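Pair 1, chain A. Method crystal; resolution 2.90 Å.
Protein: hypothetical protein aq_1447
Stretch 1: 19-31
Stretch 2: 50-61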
# COMPACT_ATOMS: atom_id res chain seq x y z
N THR A 19 26.25 11.55 -28.53
CA THR A 19 24.88 12.08 -28.39
C THR A 19 23.93 11.71 -29.55
O THR A 19 22.82 12.24 -29.64
CB THR A 19 24.94 13.63 -28.19
OG1 THR A 19 26.19 13.99 -27.57
CG2 THR A 19 23.85 14.10 -27.25
N THR A 20 24.35 10.78 -30.41
CA THR A 20 23.56 10.33 -31.57
C THR A 20 22.56 9.23 -31.18
O THR A 20 22.94 8.20 -30.59
CB THR A 20 24.44 9.85 -32.76
OG1 THR A 20 25.61 10.68 -32.87
CG2 THR A 20 23.65 9.95 -34.06
N PHE A 21 21.29 9.52 -31.48
CA PHE A 21 20.10 8.67 -31.21
C PHE A 21 19.23 8.38 -32.44
O PHE A 21 18.88 9.30 -33.19
CB PHE A 21 19.17 9.36 -30.18
CG PHE A 21 19.54 9.14 -28.75
CD1 PHE A 21 20.87 9.29 -28.29
CD2 PHE A 21 18.54 8.84 -27.82
CE1 PHE A 21 21.21 9.15 -26.92
CE2 PHE A 21 18.85 8.69 -26.44
CZ PHE A 21 20.19 8.85 -25.99
N THR A 22 18.79 7.12 -32.56
CA THR A 22 17.92 6.68 -33.65
C THR A 22 16.43 6.74 -33.24
O THR A 22 16.00 6.11 -32.26
CB THR A 22 18.31 5.27 -34.12
OG1 THR A 22 19.71 5.24 -34.39
CG2 THR A 22 17.57 4.89 -35.40
N VAL A 23 15.65 7.52 -33.99
CA VAL A 23 14.22 7.69 -33.74
C VAL A 23 13.39 6.67 -34.52
O VAL A 23 13.75 6.26 -35.63
CB VAL A 23 13.74 9.14 -34.11
CG1 VAL A 23 12.34 9.40 -33.57
CG2 VAL A 23 14.70 10.18 -33.57
N PHE A 24 12.31 6.22 -33.87
CA PHE A 24 11.35 5.26 -34.41
C PHE A 24 9.92 5.72 -34.10
O PHE A 24 9.59 5.93 -32.94
CB PHE A 24 11.59 3.84 -33.84
CG PHE A 24 12.82 3.15 -34.38
CD1 PHE A 24 13.98 3.03 -33.61
CD2 PHE A 24 12.85 2.68 -35.71
CE1 PHE A 24 15.17 2.45 -34.15
CE2 PHE A 24 14.04 2.09 -36.26
CZ PHE A 24 15.19 1.98 -35.48
N LYS A 25 9.12 5.96 -35.12
CA LYS A 25 7.72 6.36 -34.91
C LYS A 25 6.84 5.30 -35.61
O LYS A 25 7.23 4.80 -36.69
CB LYS A 25 7.45 7.77 -35.48
CG LYS A 25 6.30 8.52 -34.78
CD LYS A 25 5.61 9.52 -35.72
CE LYS A 25 4.49 10.27 -35.00
NZ LYS A 25 3.73 11.14 -35.94
N PRO A 26 5.68 4.89 -34.99
CA PRO A 26 4.82 3.88 -35.62
C PRO A 26 4.13 4.39 -36.88
O PRO A 26 3.98 5.60 -37.06
CB PRO A 26 3.79 3.56 -34.54
CG PRO A 26 4.51 3.90 -33.28
CD PRO A 26 5.17 5.18 -33.63
N THR A 27 3.75 3.47 -37.76
CA THR A 27 3.04 3.89 -38.96
C THR A 27 1.53 3.86 -38.68
O THR A 27 0.73 4.37 -39.46
CB THR A 27 3.41 3.01 -40.19
OG1 THR A 27 4.69 2.41 -39.97
CG2 THR A 27 3.53 3.86 -41.45
N HIS A 28 1.19 3.33 -37.50
CA HIS A 28 -0.19 3.22 -37.03
C HIS A 28 -0.50 4.31 -35.98
O HIS A 28 -0.07 5.45 -36.14
CB HIS A 28 -0.52 1.84 -36.44
CG HIS A 28 0.46 0.75 -36.76
ND1 HIS A 28 0.10 -0.40 -37.41
CD2 HIS A 28 1.77 0.59 -36.41
CE1 HIS A 28 1.12 -1.24 -37.45
NE2 HIS A 28 2.15 -0.65 -36.85
N GLU A 29 -1.19 3.92 -34.90
CA GLU A 29 -1.64 4.82 -33.81
C GLU A 29 -0.96 4.70 -32.42
O GLU A 29 -0.02 3.93 -32.21
CB GLU A 29 -3.16 4.66 -33.60
CG GLU A 29 -4.05 4.79 -34.84
CD GLU A 29 -5.49 4.31 -34.58
OE1 GLU A 29 -5.72 3.48 -33.67
OE2 GLU A 29 -6.39 4.78 -35.31
N ILE A 30 -1.50 5.48 -31.48
CA ILE A 30 -1.06 5.56 -30.08
C ILE A 30 -1.99 4.70 -29.21
O ILE A 30 -3.22 4.88 -29.27
CB ILE A 30 -1.13 7.06 -29.52
CG1 ILE A 30 -1.10 8.10 -30.67
CG2 ILE A 30 0.02 7.31 -28.55
CD1 ILE A 30 -1.53 9.53 -30.26
N GLN A 31 -1.43 3.79 -28.41
CA GLN A 31 -2.21 2.94 -27.49
C GLN A 31 -1.57 2.89 -26.11
O GLN A 31 -0.74 2.03 -25.85
CB GLN A 31 -2.46 1.55 -28.08
CG GLN A 31 -3.78 1.44 -28.87
CD GLN A 31 -3.86 0.25 -29.82
OE1 GLN A 31 -2.89 -0.50 -30.00
NE2 GLN A 31 -5.02 0.08 -30.43
N THR A 50 16.31 2.65 -24.58
CA THR A 50 15.27 3.40 -25.24
C THR A 50 14.40 4.20 -24.30
O THR A 50 14.22 3.85 -23.15
CB THR A 50 14.35 2.39 -26.04
OG1 THR A 50 15.15 1.65 -26.96
CG2 THR A 50 13.21 3.07 -26.81
N PHE A 51 13.91 5.33 -24.80
CA PHE A 51 12.95 6.14 -24.07
C PHE A 51 11.83 6.56 -25.02
O PHE A 51 12.01 6.60 -26.24
CB PHE A 51 13.59 7.31 -23.27
CG PHE A 51 14.06 8.49 -24.09
CD1 PHE A 51 13.16 9.51 -24.46
CD2 PHE A 51 15.41 8.62 -24.43
CE1 PHE A 51 13.59 10.66 -25.15
CE2 PHE A 51 15.87 9.77 -25.12
CZ PHE A 51 14.95 10.79 -25.48
N ARG A 52 10.68 6.89 -24.44
CA ARG A 52 9.49 7.29 -25.18
C ARG A 52 9.22 8.80 -25.06
O ARG A 52 8.85 9.29 -24.00
CB ARG A 52 8.29 6.49 -24.66
CG ARG A 52 7.06 6.42 -25.57
CD ARG A 52 5.80 6.19 -24.75
NE ARG A 52 5.24 7.46 -24.31
CZ ARG A 52 4.80 7.73 -23.08
NH1 ARG A 52 4.85 6.80 -22.13
NH2 ARG A 52 4.36 8.95 -22.80
N ARG A 53 9.42 9.52 -26.17
CA ARG A 53 9.16 10.97 -26.26
C ARG A 53 7.85 11.06 -27.04
O ARG A 53 7.85 10.98 -28.27
CB ARG A 53 10.30 11.68 -27.01
CG ARG A 53 10.68 13.06 -26.47
CD ARG A 53 11.96 13.65 -27.12
NE ARG A 53 13.07 13.82 -26.17
CZ ARG A 53 14.16 14.54 -26.39
NH1 ARG A 53 14.34 15.19 -27.54
NH2 ARG A 53 15.08 14.64 -25.45
N GLU A 54 6.75 11.14 -26.30
CA GLU A 54 5.37 11.20 -26.83
C GLU A 54 5.05 10.02 -27.79
O GLU A 54 4.65 8.95 -27.32
CB GLU A 54 5.02 12.57 -27.46
CG GLU A 54 5.11 13.82 -26.52
CD GLU A 54 3.95 14.01 -25.53
OE1 GLU A 54 2.81 13.55 -25.79
OE2 GLU A 54 4.18 14.67 -24.48
N ASP A 55 5.30 10.19 -29.09
CA ASP A 55 5.02 9.14 -30.09
C ASP A 55 6.27 8.50 -30.66
O ASP A 55 6.23 7.40 -31.21
CB ASP A 55 4.25 9.73 -31.27
CG ASP A 55 2.74 9.63 -31.11
OD1 ASP A 55 2.26 8.82 -30.28
OD2 ASP A 55 2.03 10.37 -31.84
N GLU A 56 7.36 9.25 -30.58
CA GLU A 56 8.65 8.85 -31.10
C GLU A 56 9.45 8.03 -30.08
O GLU A 56 9.56 8.42 -28.93
CB GLU A 56 9.43 10.13 -31.49
CG GLU A 56 8.72 11.06 -32.54
CD GLU A 56 9.41 12.42 -32.79
OE1 GLU A 56 10.50 12.68 -32.23
OE2 GLU A 56 8.85 13.25 -33.55
N PHE A 57 10.00 6.90 -30.51
CA PHE A 57 10.80 6.03 -29.65
C PHE A 57 12.29 6.24 -29.90
O PHE A 57 12.88 5.66 -30.81
CB PHE A 57 10.44 4.55 -29.85
CG PHE A 57 9.04 4.21 -29.43
CD1 PHE A 57 7.94 4.59 -30.23
CD2 PHE A 57 8.80 3.55 -28.22
CE1 PHE A 57 6.62 4.31 -29.83
CE2 PHE A 57 7.49 3.26 -27.80
CZ PHE A 57 6.39 3.65 -28.61
N TRP A 58 12.90 7.04 -29.04
CA TRP A 58 14.31 7.38 -29.12
C TRP A 58 15.23 6.29 -28.57
O TRP A 58 15.10 5.89 -27.44
CB TRP A 58 14.56 8.71 -28.39
CG TRP A 58 13.92 9.96 -29.01
CD1 TRP A 58 12.61 10.15 -29.33
CD2 TRP A 58 14.60 11.17 -29.41
NE1 TRP A 58 12.42 11.38 -29.91
CE2 TRP A 58 13.63 12.03 -29.99
CE3 TRP A 58 15.96 11.60 -29.35
CZ2 TRP A 58 13.97 13.31 -30.51
CZ3 TRP A 58 16.30 12.89 -29.88
CH2 TRP A 58 15.30 13.71 -30.45
N CYS A 59 16.19 5.85 -29.38
CA CYS A 59 17.13 4.80 -28.96
C CYS A 59 18.57 5.29 -28.89
O CYS A 59 19.06 5.91 -29.81
CB CYS A 59 17.01 3.62 -29.91
SG CYS A 59 15.34 3.03 -30.03
N ALA A 60 19.28 4.91 -27.82
CA ALA A 60 20.66 5.32 -27.57
C ALA A 60 21.81 4.73 -28.39
O ALA A 60 22.51 3.83 -27.93
CB ALA A 60 20.96 5.18 -26.08
N GLY A 61 22.06 5.31 -29.55
CA GLY A 61 23.14 4.84 -30.41
C GLY A 61 22.74 4.54 -31.83
O GLY A 61 21.59 4.75 -32.24

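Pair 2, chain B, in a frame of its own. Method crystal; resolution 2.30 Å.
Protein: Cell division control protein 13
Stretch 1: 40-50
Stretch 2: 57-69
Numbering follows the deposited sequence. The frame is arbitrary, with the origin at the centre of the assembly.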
# COMPACT_ATOMS: atom_id res chain seq x y z
N CYS B 40 8.20 -4.68 6.31
CA CYS B 40 7.30 -3.58 6.02
C CYS B 40 7.98 -2.46 5.23
O CYS B 40 9.18 -2.24 5.35
CB CYS B 40 6.79 -3.00 7.32
SG CYS B 40 5.20 -2.21 7.09
N THR B 41 7.17 -1.74 4.44
CA THR B 41 7.66 -0.63 3.63
C THR B 41 7.09 0.73 4.09
O THR B 41 5.93 0.83 4.47
CB THR B 41 7.37 -0.90 2.14
OG1 THR B 41 8.12 -2.06 1.74
CG2 THR B 41 7.78 0.26 1.26
N LEU B 42 7.93 1.75 4.09
CA LEU B 42 7.50 3.09 4.41
C LEU B 42 6.92 3.72 3.15
O LEU B 42 7.57 3.75 2.09
CB LEU B 42 8.65 3.92 4.98
CG LEU B 42 8.38 5.39 5.30
CD1 LEU B 42 7.39 5.54 6.46
CD2 LEU B 42 9.71 6.07 5.63
N LYS B 43 5.69 4.21 3.28
CA LYS B 43 4.97 4.87 2.20
C LYS B 43 4.58 6.27 2.62
O LYS B 43 4.19 6.50 3.79
CB LYS B 43 3.70 4.08 1.83
CG LYS B 43 4.00 2.70 1.25
CD LYS B 43 2.81 1.76 1.43
CE LYS B 43 3.27 0.36 1.82
NZ LYS B 43 3.16 -0.66 0.73
N LEU B 44 4.70 7.22 1.69
CA LEU B 44 4.24 8.60 1.93
C LEU B 44 3.08 8.94 1.02
O LEU B 44 3.01 8.45 -0.11
CB LEU B 44 5.36 9.60 1.74
CG LEU B 44 6.66 9.32 2.51
CD1 LEU B 44 7.66 10.40 2.13
CD2 LEU B 44 6.46 9.28 4.02
N TYR B 45 2.16 9.77 1.50
CA TYR B 45 1.07 10.24 0.68
C TYR B 45 1.23 11.71 0.38
O TYR B 45 1.35 12.54 1.29
CB TYR B 45 -0.30 9.94 1.32
CG TYR B 45 -0.42 8.47 1.54
CD1 TYR B 45 -0.49 7.62 0.45
CD2 TYR B 45 -0.35 7.91 2.82
CE1 TYR B 45 -0.54 6.26 0.60
CE2 TYR B 45 -0.40 6.54 2.99
CZ TYR B 45 -0.48 5.72 1.87
OH TYR B 45 -0.55 4.35 2.00
N PHE B 46 1.16 11.99 -0.91
CA PHE B 46 1.40 13.30 -1.45
C PHE B 46 0.24 13.78 -2.30
O PHE B 46 -0.33 13.02 -3.09
CB PHE B 46 2.68 13.27 -2.26
CG PHE B 46 3.08 14.60 -2.82
CD1 PHE B 46 3.99 15.41 -2.16
CD2 PHE B 46 2.55 15.02 -4.01
CE1 PHE B 46 4.33 16.65 -2.68
CE2 PHE B 46 2.89 16.23 -4.53
CZ PHE B 46 3.78 17.04 -3.88
N THR B 47 -0.13 15.04 -2.11
CA THR B 47 -1.18 15.69 -2.90
C THR B 47 -1.04 17.23 -2.90
O THR B 47 -0.56 17.81 -1.92
CB THR B 47 -2.62 15.31 -2.45
OG1 THR B 47 -3.56 15.79 -3.44
CG2 THR B 47 -2.96 15.92 -1.09
N GLN B 48 -1.47 17.86 -4.00
CA GLN B 48 -1.65 19.32 -4.04
C GLN B 48 -3.15 19.68 -4.08
O GLN B 48 -3.52 20.85 -4.25
CB GLN B 48 -0.92 19.90 -5.24
CG GLN B 48 -1.50 19.44 -6.57
CD GLN B 48 -0.85 20.09 -7.79
OE1 GLN B 48 -1.21 19.77 -8.93
NE2 GLN B 48 0.09 21.02 -7.57
N LEU B 49 -4.00 18.67 -3.94
CA LEU B 49 -5.45 18.85 -3.97
C LEU B 49 -6.01 18.86 -2.56
O LEU B 49 -6.03 17.83 -1.90
CB LEU B 49 -6.11 17.69 -4.70
CG LEU B 49 -6.58 17.84 -6.13
CD1 LEU B 49 -7.99 18.46 -6.07
CD2 LEU B 49 -5.61 18.65 -7.01
N LEU B 50 -6.49 20.02 -2.10
CA LEU B 50 -7.07 20.16 -0.76
C LEU B 50 -6.29 19.37 0.29
O LEU B 50 -6.88 18.56 0.98
CB LEU B 50 -8.53 19.69 -0.75
CG LEU B 50 -9.52 20.37 -1.68
CD1 LEU B 50 -10.83 19.58 -1.68
CD2 LEU B 50 -9.72 21.84 -1.31
N VAL B 57 -10.61 12.05 2.97
CA VAL B 57 -10.32 10.64 2.90
C VAL B 57 -9.35 10.47 1.74
O VAL B 57 -9.66 10.77 0.59
CB VAL B 57 -11.60 9.82 2.66
CG1 VAL B 57 -11.25 8.36 2.45
CG2 VAL B 57 -12.60 10.00 3.81
N LEU B 58 -8.16 9.98 2.05
CA LEU B 58 -7.15 9.74 1.04
C LEU B 58 -7.55 8.53 0.21
O LEU B 58 -8.02 7.52 0.76
CB LEU B 58 -5.79 9.50 1.68
CG LEU B 58 -5.13 10.65 2.44
CD1 LEU B 58 -3.73 10.25 2.88
CD2 LEU B 58 -5.10 11.87 1.54
N VAL B 59 -7.37 8.64 -1.09
CA VAL B 59 -7.46 7.48 -1.96
C VAL B 59 -6.32 7.53 -2.97
O VAL B 59 -6.37 8.29 -3.95
CB VAL B 59 -8.92 7.20 -2.48
CG1 VAL B 59 -9.75 8.46 -2.66
CG2 VAL B 59 -8.97 6.32 -3.71
N PRO B 60 -5.21 6.81 -2.67
CA PRO B 60 -4.01 6.72 -3.50
C PRO B 60 -4.36 6.33 -4.92
O PRO B 60 -5.11 5.38 -5.15
CB PRO B 60 -3.21 5.58 -2.86
CG PRO B 60 -3.66 5.56 -1.43
CD PRO B 60 -5.06 6.10 -1.38
N GLY B 61 -3.86 7.10 -5.89
CA GLY B 61 -4.17 6.82 -7.27
C GLY B 61 -5.36 7.59 -7.80
O GLY B 61 -5.59 7.59 -9.00
N VAL B 62 -6.14 8.22 -6.92
CA VAL B 62 -7.18 9.13 -7.41
C VAL B 62 -7.07 10.52 -6.80
O VAL B 62 -7.34 11.51 -7.46
CB VAL B 62 -8.62 8.51 -7.35
CG1 VAL B 62 -8.63 7.10 -6.80
CG2 VAL B 62 -9.66 9.40 -6.67
N ASN B 63 -6.57 10.57 -5.58
CA ASN B 63 -6.66 11.73 -4.70
C ASN B 63 -5.30 12.29 -4.37
O ASN B 63 -5.16 13.42 -3.95
CB ASN B 63 -7.16 11.21 -3.35
CG ASN B 63 -8.13 12.13 -2.77
OD1 ASN B 63 -8.52 13.08 -3.43
ND2 ASN B 63 -8.56 11.87 -1.57
N CYS B 64 -4.31 11.41 -4.48
CA CYS B 64 -2.98 11.61 -3.98
C CYS B 64 -2.19 10.50 -4.62
O CYS B 64 -2.76 9.60 -5.24
CB CYS B 64 -2.96 11.49 -2.46
SG CYS B 64 -3.47 9.88 -1.76
N ILE B 65 -0.88 10.54 -4.49
CA ILE B 65 -0.13 9.36 -4.84
C ILE B 65 0.61 8.81 -3.63
O ILE B 65 1.02 9.56 -2.72
CB ILE B 65 0.80 9.55 -6.05
CG1 ILE B 65 1.77 10.69 -5.82
CG2 ILE B 65 0.00 9.72 -7.35
CD1 ILE B 65 3.13 10.38 -6.41
N GLU B 66 0.73 7.48 -3.64
CA GLU B 66 1.58 6.73 -2.73
C GLU B 66 3.04 6.78 -3.22
O GLU B 66 3.34 6.54 -4.38
CB GLU B 66 1.06 5.28 -2.65
CG GLU B 66 2.06 4.32 -2.02
CD GLU B 66 1.77 2.86 -2.39
OE1 GLU B 66 2.44 2.27 -3.31
OE2 GLU B 66 0.85 2.31 -1.75
N ILE B 67 3.97 7.09 -2.33
CA ILE B 67 5.39 7.11 -2.66
C ILE B 67 6.10 6.16 -1.70
O ILE B 67 6.03 6.33 -0.47
CB ILE B 67 5.99 8.51 -2.50
CG1 ILE B 67 5.20 9.55 -3.32
CG2 ILE B 67 7.46 8.51 -2.90
CD1 ILE B 67 5.55 11.00 -2.96
N VAL B 68 6.77 5.15 -2.25
CA VAL B 68 7.49 4.20 -1.44
C VAL B 68 8.93 4.65 -1.30
O VAL B 68 9.55 5.14 -2.27
CB VAL B 68 7.38 2.72 -1.95
CG1 VAL B 68 5.94 2.36 -2.28
CG2 VAL B 68 8.23 2.49 -3.18
N ILE B 69 9.43 4.53 -0.06
CA ILE B 69 10.86 4.56 0.27
C ILE B 69 11.21 3.08 0.44
O ILE B 69 10.91 2.49 1.48
CB ILE B 69 11.17 5.30 1.60
CG1 ILE B 69 10.21 6.47 1.83
CG2 ILE B 69 12.63 5.73 1.66
CD1 ILE B 69 10.45 7.71 0.99
O HOH W 1 10.65 0.94 3.43
O HOH W 2 -6.60 14.92 -2.16

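Pair 1 and pair 2 place two extended segments side by side, running in opposite directions and joined through backbone hydrogen bonds; the central 14 residues superpose with an RMSD of 0.7 Å. T22(A) matches L44(B) and C59(A) matches I67(B): T22(A) N donates to C59(A) O (3.0 Å) and C59(A) N to T22(A) O (2.9 Å), while L44(B) N donates to I67(B) O (2.7 Å) and I67(B) N to L44(B) O (2.8 Å). Two residues on, F24(A) matches F46(B) and F57(A) matches I65(B). Pair 2 bonds evenly here, F46(B) N to I65(B) O at 3.0 Å and I65(B) N to F46(B) O at 2.9 Å. Pair 1 is lopsided: F57(A) N to F24(A) O is short at 2.6 Å, and the return bond from F24(A) N to F57(A) O, 3.2 Å, is weak.

At the T22(A)/L44(B) position, pair 1 spends the residue on polarity, T22(A) OG1 donating to G61(A) O at 2.9 Å. Pair 2 spends it on packing: L44(B) CD1 lies 4.0 Å from CD1 of I69(B), the residue that matches G61(A). The backbone angles of G61(A) by themselves call for glycine, whereas I69(B) brings a branched chain to the contact. At the F24(A)/F46(B) position both pairs have phenylalanine, and both meet the matched partner, C59(A) or I67(B), in different ways. F24(A), chi1 m, offers its ring edge to sulfur, CD1 to C59(A) SG at 3.8 Å; F46(B), chi1 t, leads its ring away, yet its CB still meets I67(B) CD1 at 3.7 Å.

F21(A) matches K43(B), and A60(A) matches V68(B). A60(A) CA sits over the F21(A) ring face, 3.8 Å from the ring centroid, a small residue leaving the aromatic close to the backbone. The lysine instead touches the valine with one methylene, K43(B) CG to V68(B) CG1 at 4.0 Å. D55(A) matches N63(B): D55(A) OD1 lies 3.2 Å from I30(A) CG2, while in pair 2 N63(B) O accepts from T47(B) OG1 at 2.9 Å.

V23(A) and Y45(B) match, as do W58(A) and E66(B), and the aromatic changes stretch. In pair 1 the valine covers a face of the tryptophan, with V23(A) CG2 4.3 Å from the centroid of the W58(A) six-membered ring. In pair 2 the tyrosine carries the ring, Y45(B) CE1 lying 3.8 Å from both E66(B) CB and P60(B) CG. The rule is to keep the paired backbone and let either stretch supply the bulk.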